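Local coordinates for proteasome assembly chaperone family protein (Thermoplasma acidophilum, PDB 3GAA) that is of unestablished function but belongs to the PAC2 family and so may act as a proteasome assembly chaperone, at the interface of chains A and B and the interface of chains A and C. Numbering follows the deposited sequence. Chains: chain A/B/C, uncharacterized protein Ta1441.

Contact 1: the interface of chains A and B. Residues chain A 8-10, 13; chain B 56-58, 60.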
ATOM      1  N   ASN A   8      -6.147   9.482 -20.782  1.00 68.03           N
ATOM      2  CA  ASN A   8      -5.519  10.704 -20.417  1.00 67.78           C
ATOM      3  C   ASN A   8      -6.094  11.834 -21.229  1.00 67.71           C
ATOM      4  O   ASN A   8      -6.133  11.770 -22.446  1.00 67.29           O
ATOM      5  CB  ASN A   8      -4.045  10.565 -20.680  1.00 67.84           C
ATOM      6  CG  ASN A   8      -3.289  11.743 -20.222  1.00 69.62           C
ATOM      7  OD1 ASN A   8      -3.280  12.790 -20.865  1.00 71.58           O
ATOM      8  ND2 ASN A   8      -2.655  11.606 -19.068  1.00 75.63           N
ATOM      9  N   LYS A   9      -6.596  12.835 -20.524  1.00 68.69           N
ATOM     10  CA  LYS A   9      -7.314  13.953 -21.095  1.00 69.87           C
ATOM     11  C   LYS A   9      -6.372  15.027 -21.516  1.00 71.01           C
ATOM     12  O   LYS A   9      -5.335  15.211 -20.929  1.00 72.64           O
ATOM     13  CB  LYS A   9      -8.248  14.551 -20.060  1.00 70.02           C
ATOM     14  CG  LYS A   9      -9.363  13.660 -19.638  1.00 70.16           C
ATOM     15  CD  LYS A   9     -10.648  14.162 -20.221  1.00 72.00           C
ATOM     16  CE  LYS A   9     -10.417  15.421 -21.024  1.00 71.86           C
ATOM     17  NZ  LYS A   9     -11.659  16.215 -21.186  1.00 70.69           N
ATOM     18  N   LYS A  10      -6.750  15.768 -22.528  1.00 71.68           N
ATOM     19  CA  LYS A  10      -5.823  16.652 -23.184  1.00 72.51           C
ATOM     20  C   LYS A  10      -5.495  17.934 -22.444  1.00 73.03           C
ATOM     21  O   LYS A  10      -4.471  18.547 -22.689  1.00 73.45           O
ATOM     22  CB  LYS A  10      -6.319  16.931 -24.588  1.00 72.35           C
ATOM     23  CG  LYS A  10      -6.618  15.657 -25.340  1.00 73.11           C
ATOM     24  CD  LYS A  10      -5.419  15.200 -26.063  1.00 72.93           C
ATOM     25  CE  LYS A  10      -4.737  16.400 -26.610  1.00 74.15           C
ATOM     26  NZ  LYS A  10      -5.693  17.508 -26.720  1.00 74.19           N
ATOM     27  N   GLU A  13      -2.599  17.079 -19.121  1.00 73.58           N
ATOM     28  CA  GLU A  13      -1.414  16.269 -19.455  1.00 74.06           C
ATOM     29  C   GLU A  13      -0.280  16.599 -18.420  1.00 74.34           C
ATOM     30  O   GLU A  13       0.319  15.698 -17.813  1.00 74.30           O
ATOM     31  CB  GLU A  13      -1.028  16.436 -20.968  1.00 74.01           C
ATOM     32  CG  GLU A  13      -2.277  16.290 -21.999  1.00 75.49           C
ATOM     33  CD  GLU A  13      -2.026  15.431 -23.341  1.00 78.25           C
ATOM     34  OE1 GLU A  13      -0.944  15.564 -23.953  1.00 81.59           O
ATOM     35  OE2 GLU A  13      -2.903  14.637 -23.831  1.00 76.99           O
TER
ATOM     36  N   VAL B  56      -9.702  15.436 -27.645  1.00 40.31           N
ATOM     37  CA  VAL B  56     -10.072  15.706 -26.262  1.00 38.89           C
ATOM     38  C   VAL B  56      -9.377  14.734 -25.326  1.00 39.33           C
ATOM     39  O   VAL B  56      -9.230  15.013 -24.126  1.00 39.99           O
ATOM     40  CB  VAL B  56     -11.597  15.549 -26.175  1.00 39.06           C
ATOM     41  CG1 VAL B  56     -12.066  14.684 -24.977  1.00 36.53           C
ATOM     42  CG2 VAL B  56     -12.241  16.912 -26.298  1.00 37.15           C
ATOM     43  N   ALA B  57      -8.959  13.589 -25.855  1.00 39.26           N
ATOM     44  CA  ALA B  57      -8.365  12.541 -25.048  1.00 39.53           C
ATOM     45  C   ALA B  57      -7.643  11.536 -25.901  1.00 40.20           C
ATOM     46  O   ALA B  57      -7.897  11.397 -27.087  1.00 40.28           O
ATOM     47  CB  ALA B  57      -9.408  11.845 -24.266  1.00 38.64           C
ATOM     48  N   HIS B  58      -6.715  10.850 -25.254  1.00 41.48           N
ATOM     49  CA  HIS B  58      -6.049   9.679 -25.792  1.00 41.96           C
ATOM     50  C   HIS B  58      -6.278   8.578 -24.843  1.00 42.31           C
ATOM     51  O   HIS B  58      -6.424   8.820 -23.667  1.00 42.95           O
ATOM     52  CB  HIS B  58      -4.557   9.834 -25.739  1.00 42.16           C
ATOM     53  CG  HIS B  58      -4.016  10.794 -26.712  1.00 41.93           C
ATOM     54  ND1 HIS B  58      -3.962  10.515 -28.051  1.00 43.54           N
ATOM     55  CD2 HIS B  58      -3.444  12.003 -26.537  1.00 42.78           C
ATOM     56  CE1 HIS B  58      -3.395  11.537 -28.670  1.00 45.97           C
ATOM     57  NE2 HIS B  58      -3.081  12.457 -27.773  1.00 43.51           N
ATOM     58  N   ILE B  60      -4.310   5.317 -23.277  1.00 44.98           N
ATOM     59  CA  ILE B  60      -2.912   4.974 -23.117  1.00 45.46           C
ATOM     60  C   ILE B  60      -2.841   3.581 -22.489  1.00 45.62           C
ATOM     61  O   ILE B  60      -3.532   3.290 -21.533  1.00 45.52           O
ATOM     62  CB  ILE B  60      -2.234   6.104 -22.283  1.00 45.78           C
ATOM     63  CG1 ILE B  60      -1.668   7.100 -23.257  1.00 47.43           C
ATOM     64  CG2 ILE B  60      -1.146   5.645 -21.332  1.00 42.66           C
ATOM     65  CD1 ILE B  60      -1.319   8.394 -22.548  1.00 52.03           C
TER
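A:Asn8 and B:His58 pair through their backbones in both directions, the mark of an antiparallel bridge between strand 7-9 of chain A and strand 54-59 of chain B. A:Asn8 N gives to B:His58 O at 3.0 Å, and B:His58 N returns a bond to A:Asn8 O at 3.0 Å. Beyond the bridge of A:Lys9 with B:Ala57, A:Lys10 N reaches B:Val56 O at 3.0 Å.

The compact part lies here. The methylene CG of A:Lys10, beside its own backbone N (chi1 -52°), rests on the backbone of B:Val56 and B:Ala57, 3.6 Å from B:Val56 CA and 3.6 Å from B:Ala57 CA; its still closer approach to the B:Val56 carbonyl is doubtful as modelled. The chain then bends, bringing CD across to B:His58 CD2 at 3.8 Å. An alanine in place of A:Lys10 would probably open a gap over the B:Val56-B:Ala57 backbone and leave the imidazole of B:His58 without this aliphatic neighbour.

Contacts thin out at the other end, where A:Asn8 CB meets the B:Ile60 CD1 methyl at 4.0 Å. OE2 of A:Glu13 comes to the edge of the B:His58 ring in plane, 3.8 Å from CD2, with the carboxylate turned 43° from the ring, though its placement is doubtful. The patch pairs the N-terminal strand of one copy with a strand of the other, and may hold the subunits together if this assembly is the biological one.

Contact 2: the interface of chains A and C. Residues chain A 13, 17, 19; chain C 115, 177-178.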
ATOM      1  N   GLU A  13      -2.599  17.079 -19.121  1.00 73.58           N
ATOM      2  CA  GLU A  13      -1.414  16.269 -19.455  1.00 74.06           C
ATOM      3  C   GLU A  13      -0.280  16.599 -18.420  1.00 74.34           C
ATOM      4  O   GLU A  13       0.319  15.698 -17.813  1.00 74.30           O
ATOM      5  CB  GLU A  13      -1.028  16.436 -20.968  1.00 74.01           C
ATOM      6  CG  GLU A  13      -2.277  16.290 -21.999  1.00 75.49           C
ATOM      7  CD  GLU A  13      -2.026  15.431 -23.341  1.00 78.25           C
ATOM      8  OE1 GLU A  13      -0.944  15.564 -23.953  1.00 81.59           O
ATOM      9  OE2 GLU A  13      -2.903  14.637 -23.831  1.00 76.99           O
ATOM     10  N   MET A  17       1.217  13.516 -15.794  1.00 73.30           N
ATOM     11  CA  MET A  17       2.614  13.330 -16.162  1.00 73.57           C
ATOM     12  C   MET A  17       3.680  14.035 -15.278  1.00 73.31           C
ATOM     13  O   MET A  17       4.859  13.924 -15.583  1.00 72.90           O
ATOM     14  CB  MET A  17       2.785  13.778 -17.630  1.00 73.78           C
ATOM     15  CG  MET A  17       3.233  12.694 -18.601  1.00 75.35           C
ATOM     16  SD  MET A  17       2.050  11.356 -18.937  1.00 80.11           S
ATOM     17  CE  MET A  17       2.406  10.176 -17.603  1.00 79.49           C
ATOM     18  N   LEU A  19       4.470  17.075 -15.391  1.00 72.16           N
ATOM     19  CA  LEU A  19       5.179  17.653 -16.592  1.00 71.31           C
ATOM     20  C   LEU A  19       5.112  19.173 -16.508  1.00 69.97           C
ATOM     21  O   LEU A  19       5.179  19.872 -17.518  1.00 69.45           O
ATOM     22  CB  LEU A  19       4.520  17.080 -17.902  1.00 71.68           C
ATOM     23  CG  LEU A  19       4.310  17.658 -19.352  1.00 72.73           C
ATOM     24  CD1 LEU A  19       4.050  16.471 -20.339  1.00 69.03           C
ATOM     25  CD2 LEU A  19       3.193  18.761 -19.516  1.00 71.19           C
TER
ATOM     26  N   ASP C 115      11.280  13.914 -19.696  1.00 46.82           N
ATOM     27  CA  ASP C 115      10.225  14.869 -19.352  1.00 47.91           C
ATOM     28  C   ASP C 115      10.614  15.644 -18.114  1.00 48.26           C
ATOM     29  O   ASP C 115      10.513  16.852 -18.112  1.00 48.38           O
ATOM     30  CB  ASP C 115       8.889  14.148 -19.111  1.00 48.46           C
ATOM     31  CG  ASP C 115       7.666  15.040 -19.337  1.00 50.29           C
ATOM     32  OD1 ASP C 115       7.855  16.270 -19.470  1.00 54.95           O
ATOM     33  OD2 ASP C 115       6.506  14.514 -19.374  1.00 51.14           O
ATOM     34  N   VAL C 177       1.483  12.152 -26.645  1.00 39.73           N
ATOM     35  CA  VAL C 177       0.598  12.128 -25.505  1.00 40.54           C
ATOM     36  C   VAL C 177       1.016  13.146 -24.443  1.00 40.90           C
ATOM     37  O   VAL C 177       0.176  13.802 -23.865  1.00 41.65           O
ATOM     38  CB  VAL C 177       0.450  10.732 -24.882  1.00 40.51           C
ATOM     39  CG1 VAL C 177      -0.201  10.858 -23.538  1.00 41.01           C
ATOM     40  CG2 VAL C 177      -0.425   9.867 -25.773  1.00 41.34           C
ATOM     41  N   ARG C 178       2.303  13.316 -24.212  1.00 41.21           N
ATOM     42  CA  ARG C 178       2.782  14.268 -23.216  1.00 40.76           C
ATOM     43  C   ARG C 178       2.869  15.711 -23.726  1.00 41.72           C
ATOM     44  O   ARG C 178       3.379  16.559 -23.010  1.00 43.75           O
ATOM     45  CB  ARG C 178       4.171  13.869 -22.756  1.00 40.27           C
ATOM     46  CG  ARG C 178       4.268  12.470 -22.328  1.00 39.96           C
ATOM     47  CD  ARG C 178       5.629  12.123 -21.806  1.00 42.06           C
ATOM     48  NE  ARG C 178       5.568  10.781 -21.222  1.00 44.95           N
ATOM     49  CZ  ARG C 178       6.104  10.413 -20.066  1.00 45.11           C
ATOM     50  NH1 ARG C 178       6.802  11.263 -19.337  1.00 48.40           N
ATOM     51  NH2 ARG C 178       5.945   9.178 -19.640  1.00 45.00           N
TER
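A chi1 of -118° carries A:Met17 CG over the guanidinium of C:Arg178, whose side chain starts with CG anti to its carbonyl carbon and runs extended from CG to NE. The methylene lies 3.7 Å above one face of the guanidinium plane, displaced toward the rim, and is 3.9 Å from C:Arg178 CG. CG makes these contacts, while bends at chi2 and chi3 decide where SD and CE go. The two side chains cross at about a right angle.

C:Asp115, near the end of helix 103-116, holds CG anti to its backbone N (chi1 -155°) and meets C:Arg178 within chain C. Their salt bridge links C:Arg178 NH1 to C:Asp115 OD2 through the anti lone pair of that oxygen. At 3.3 Å the bond is long, and the acceptor is tilted 20° from the guanidinium plane. The carbons of chain A cover part of the pair and may reduce its contact with water.

At the far end A:Glu13 points its carboxylate at C:Val177 O, at the C-terminal end of helix 166-177; that approach is too close and doubtful as modelled. A:Leu19 comes to C:Asp115 on a slant. Its CD1 methyl packs on C:Arg178 CB at 3.6 Å and lies near C:Asp115 OD2, outside the NH1-OD2 link, while A:Leu19 CB stands 3.6 Å from the same carboxylate oxygen, C:Asp115 OD2.

Contact 3: the interface of chains A and B. Residues chain A 20, 24, 56-58, 81, 113; chain B 7-9.
The indole of A:Trp113, with CG anti to its backbone N (chi1 -176°), receives B:Val7 on a face of its five-membered ring. The CG1 methyl sits over that ring in a CH-pi contact, and the two side chains cross at about a right angle; the modelled approach is too close for its exact spacing to carry weight. At the indole edge, in plane, runs B:Lys9 CD, and the next methylene, CE, lies 3.8 Å from A:Trp113 CZ2.

Past the indole, the bent B:Lys9 chain delivers its ammonium tip to tip to A:Glu20. The salt bridge joins B:Lys9 NZ to A:Glu20 OE2 at 2.7 Å, and the nitrogen arrives from above the carboxylate plane, 54° out of it. The phenol oxygen A:Tyr24 OH lies 3.6 Å from B:Lys9 NZ, too far to be called a hydrogen bond. B:Lys9 thus has an aliphatic stem along an aromatic edge and a charged tip beside a carboxylate.

Strand 54-60 of chain A pairs antiparallel with strand 6-9 of chain B alongside. A:Ala57 CB touches B:Val7 CG1 at 3.9 Å. A:His58 N donates to B:Asn8 O at 2.8 Å.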
ATOM      1  N   GLU A  20       5.026  19.654 -15.264  1.00 68.41           N
ATOM      2  CA  GLU A  20       4.533  20.980 -14.934  1.00 67.26           C
ATOM      3  C   GLU A  20       5.557  22.112 -15.151  1.00 65.84           C
ATOM      4  O   GLU A  20       5.171  23.215 -15.541  1.00 65.54           O
ATOM      5  CB  GLU A  20       4.028  20.955 -13.501  1.00 67.34           C
ATOM      6  CG  GLU A  20       3.391  22.240 -13.057  1.00 69.44           C
ATOM      7  CD  GLU A  20       2.008  22.416 -13.605  1.00 72.35           C
ATOM      8  OE1 GLU A  20       1.840  22.805 -14.799  1.00 73.43           O
ATOM      9  OE2 GLU A  20       1.079  22.148 -12.814  1.00 74.61           O
ATOM     10  N   TYR A  24       6.190  26.573 -17.799  1.00 55.24           N
ATOM     11  CA  TYR A  24       6.694  27.682 -16.983  1.00 53.25           C
ATOM     12  C   TYR A  24       8.103  28.004 -17.383  1.00 52.84           C
ATOM     13  O   TYR A  24       8.970  27.128 -17.358  1.00 53.71           O
ATOM     14  CB  TYR A  24       6.704  27.346 -15.492  1.00 52.74           C
ATOM     15  CG  TYR A  24       5.340  27.377 -14.906  1.00 49.70           C
ATOM     16  CD1 TYR A  24       4.699  28.574 -14.716  1.00 47.42           C
ATOM     17  CD2 TYR A  24       4.665  26.213 -14.582  1.00 47.96           C
ATOM     18  CE1 TYR A  24       3.429  28.627 -14.197  1.00 46.16           C
ATOM     19  CE2 TYR A  24       3.379  26.248 -14.046  1.00 46.22           C
ATOM     20  CZ  TYR A  24       2.775  27.467 -13.873  1.00 45.58           C
ATOM     21  OH  TYR A  24       1.506  27.558 -13.401  1.00 45.09           O
ATOM     22  N   VAL A  56      -3.885  30.438 -11.232  1.00 35.59           N
ATOM     23  CA  VAL A  56      -3.226  29.297 -11.776  1.00 35.04           C
ATOM     24  C   VAL A  56      -3.329  28.056 -10.875  1.00 35.62           C
ATOM     25  O   VAL A  56      -3.200  26.944 -11.325  1.00 35.55           O
ATOM     26  CB  VAL A  56      -1.771  29.715 -11.939  1.00 35.28           C
ATOM     27  CG1 VAL A  56      -0.812  28.795 -11.203  1.00 33.67           C
ATOM     28  CG2 VAL A  56      -1.440  29.878 -13.369  1.00 33.58           C
ATOM     29  N   ALA A  57      -3.544  28.241  -9.588  1.00 36.39           N
ATOM     30  CA  ALA A  57      -3.532  27.126  -8.637  1.00 36.66           C
ATOM     31  C   ALA A  57      -4.158  27.555  -7.307  1.00 37.09           C
ATOM     32  O   ALA A  57      -4.200  28.735  -6.977  1.00 36.97           O
ATOM     33  CB  ALA A  57      -2.102  26.644  -8.424  1.00 36.20           C
ATOM     34  N   HIS A  58      -4.696  26.596  -6.570  1.00 38.18           N
ATOM     35  CA  HIS A  58      -5.077  26.823  -5.163  1.00 38.75           C
ATOM     36  C   HIS A  58      -4.248  25.852  -4.362  1.00 39.19           C
ATOM     37  O   HIS A  58      -3.908  24.807  -4.882  1.00 37.20           O
ATOM     38  CB  HIS A  58      -6.532  26.475  -4.889  1.00 38.57           C
ATOM     39  CG  HIS A  58      -7.520  27.356  -5.564  1.00 38.98           C
ATOM     40  ND1 HIS A  58      -8.081  28.452  -4.944  1.00 39.03           N
ATOM     41  CD2 HIS A  58      -8.096  27.277  -6.786  1.00 40.89           C
ATOM     42  CE1 HIS A  58      -8.933  29.035  -5.767  1.00 37.95           C
ATOM     43  NE2 HIS A  58      -8.970  28.337  -6.889  1.00 40.27           N
ATOM     44  N   ILE A  81      -2.571  31.045  -6.028  1.00 32.40           N
ATOM     45  CA  ILE A  81      -1.304  31.215  -6.687  1.00 31.32           C
ATOM     46  C   ILE A  81      -1.551  31.736  -8.073  1.00 31.36           C
ATOM     47  O   ILE A  81      -2.359  31.199  -8.784  1.00 30.95           O
ATOM     48  CB  ILE A  81      -0.516  29.907  -6.738  1.00 31.72           C
ATOM     49  CG1 ILE A  81      -0.405  29.341  -5.305  1.00 31.53           C
ATOM     50  CG2 ILE A  81       0.840  30.130  -7.422  1.00 26.47           C
ATOM     51  CD1 ILE A  81       0.367  28.107  -5.228  1.00 29.21           C
ATOM     52  N   TRP A 113       5.260  22.122  -4.925  1.00 42.03           N
ATOM     53  CA  TRP A 113       4.702  22.563  -6.186  1.00 42.60           C
ATOM     54  C   TRP A 113       5.647  23.533  -6.861  1.00 42.36           C
ATOM     55  O   TRP A 113       5.814  23.491  -8.046  1.00 41.82           O
ATOM     56  CB  TRP A 113       3.376  23.245  -5.905  1.00 43.43           C
ATOM     57  CG  TRP A 113       2.630  23.681  -7.068  1.00 44.67           C
ATOM     58  CD1 TRP A 113       1.671  23.006  -7.664  1.00 45.16           C
ATOM     59  CD2 TRP A 113       2.732  24.953  -7.744  1.00 47.68           C
ATOM     60  NE1 TRP A 113       1.150  23.746  -8.703  1.00 48.28           N
ATOM     61  CE2 TRP A 113       1.805  24.938  -8.788  1.00 46.36           C
ATOM     62  CE3 TRP A 113       3.528  26.092  -7.566  1.00 49.66           C
ATOM     63  CZ2 TRP A 113       1.632  26.003  -9.667  1.00 45.27           C
ATOM     64  CZ3 TRP A 113       3.353  27.169  -8.452  1.00 50.13           C
ATOM     65  CH2 TRP A 113       2.408  27.100  -9.492  1.00 46.92           C
TER
ATOM     66  N   VAL B   7      -1.225  21.124  -3.717  1.00 62.00           N
ATOM     67  CA  VAL B   7      -1.449  22.248  -4.622  1.00 60.95           C
ATOM     68  C   VAL B   7      -2.248  21.782  -5.847  1.00 59.93           C
ATOM     69  O   VAL B   7      -2.253  20.623  -6.208  1.00 59.26           O
ATOM     70  CB  VAL B   7      -0.134  22.879  -5.081  1.00 61.08           C
ATOM     71  CG1 VAL B   7      -0.380  24.000  -6.126  1.00 60.49           C
ATOM     72  CG2 VAL B   7       0.656  23.387  -3.873  1.00 61.82           C
ATOM     73  N   ASN B   8      -2.926  22.691  -6.504  1.00 59.41           N
ATOM     74  CA  ASN B   8      -4.040  22.272  -7.306  1.00 59.09           C
ATOM     75  C   ASN B   8      -4.424  23.234  -8.414  1.00 58.49           C
ATOM     76  O   ASN B   8      -4.880  24.332  -8.160  1.00 57.46           O
ATOM     77  CB  ASN B   8      -5.161  22.096  -6.331  1.00 59.63           C
ATOM     78  CG  ASN B   8      -6.227  21.352  -6.886  1.00 60.46           C
ATOM     79  OD1 ASN B   8      -6.797  21.772  -7.881  1.00 61.81           O
ATOM     80  ND2 ASN B   8      -6.523  20.194  -6.291  1.00 64.91           N
ATOM     81  N   LYS B   9      -4.206  22.816  -9.639  1.00 59.28           N
ATOM     82  CA  LYS B   9      -4.213  23.703 -10.768  1.00 60.40           C
ATOM     83  C   LYS B   9      -5.507  23.799 -11.503  1.00 61.85           C
ATOM     84  O   LYS B   9      -6.180  22.828 -11.694  1.00 63.46           O
ATOM     85  CB  LYS B   9      -3.186  23.201 -11.728  1.00 60.24           C
ATOM     86  CG  LYS B   9      -2.233  22.295 -11.064  1.00 60.97           C
ATOM     87  CD  LYS B   9      -0.971  23.022 -10.987  1.00 62.58           C
ATOM     88  CE  LYS B   9      -1.182  24.327 -11.682  1.00 63.89           C
ATOM     89  NZ  LYS B   9      -0.343  24.476 -12.894  1.00 63.55           N
TER

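Contacts 1 and 3 are patches of one two-fold A-B interface that share, with the chains exchanged, the pairing of residues 8-9 with 57-58; their C-alpha centres lie about 20 Å apart. Contact 2 brings in chain C, with its C-alpha centre about 10 Å from that of contact 1 and 16 Å from that of contact 3. A:Glu13 belongs to both contacts 1 and 2, so helix 13-16 lies where three subunits come together. The N-terminal segment of chain A thus touches two neighbours within the deposited ten-chain assembly, and may tie subunits together if that decamer is the biological form.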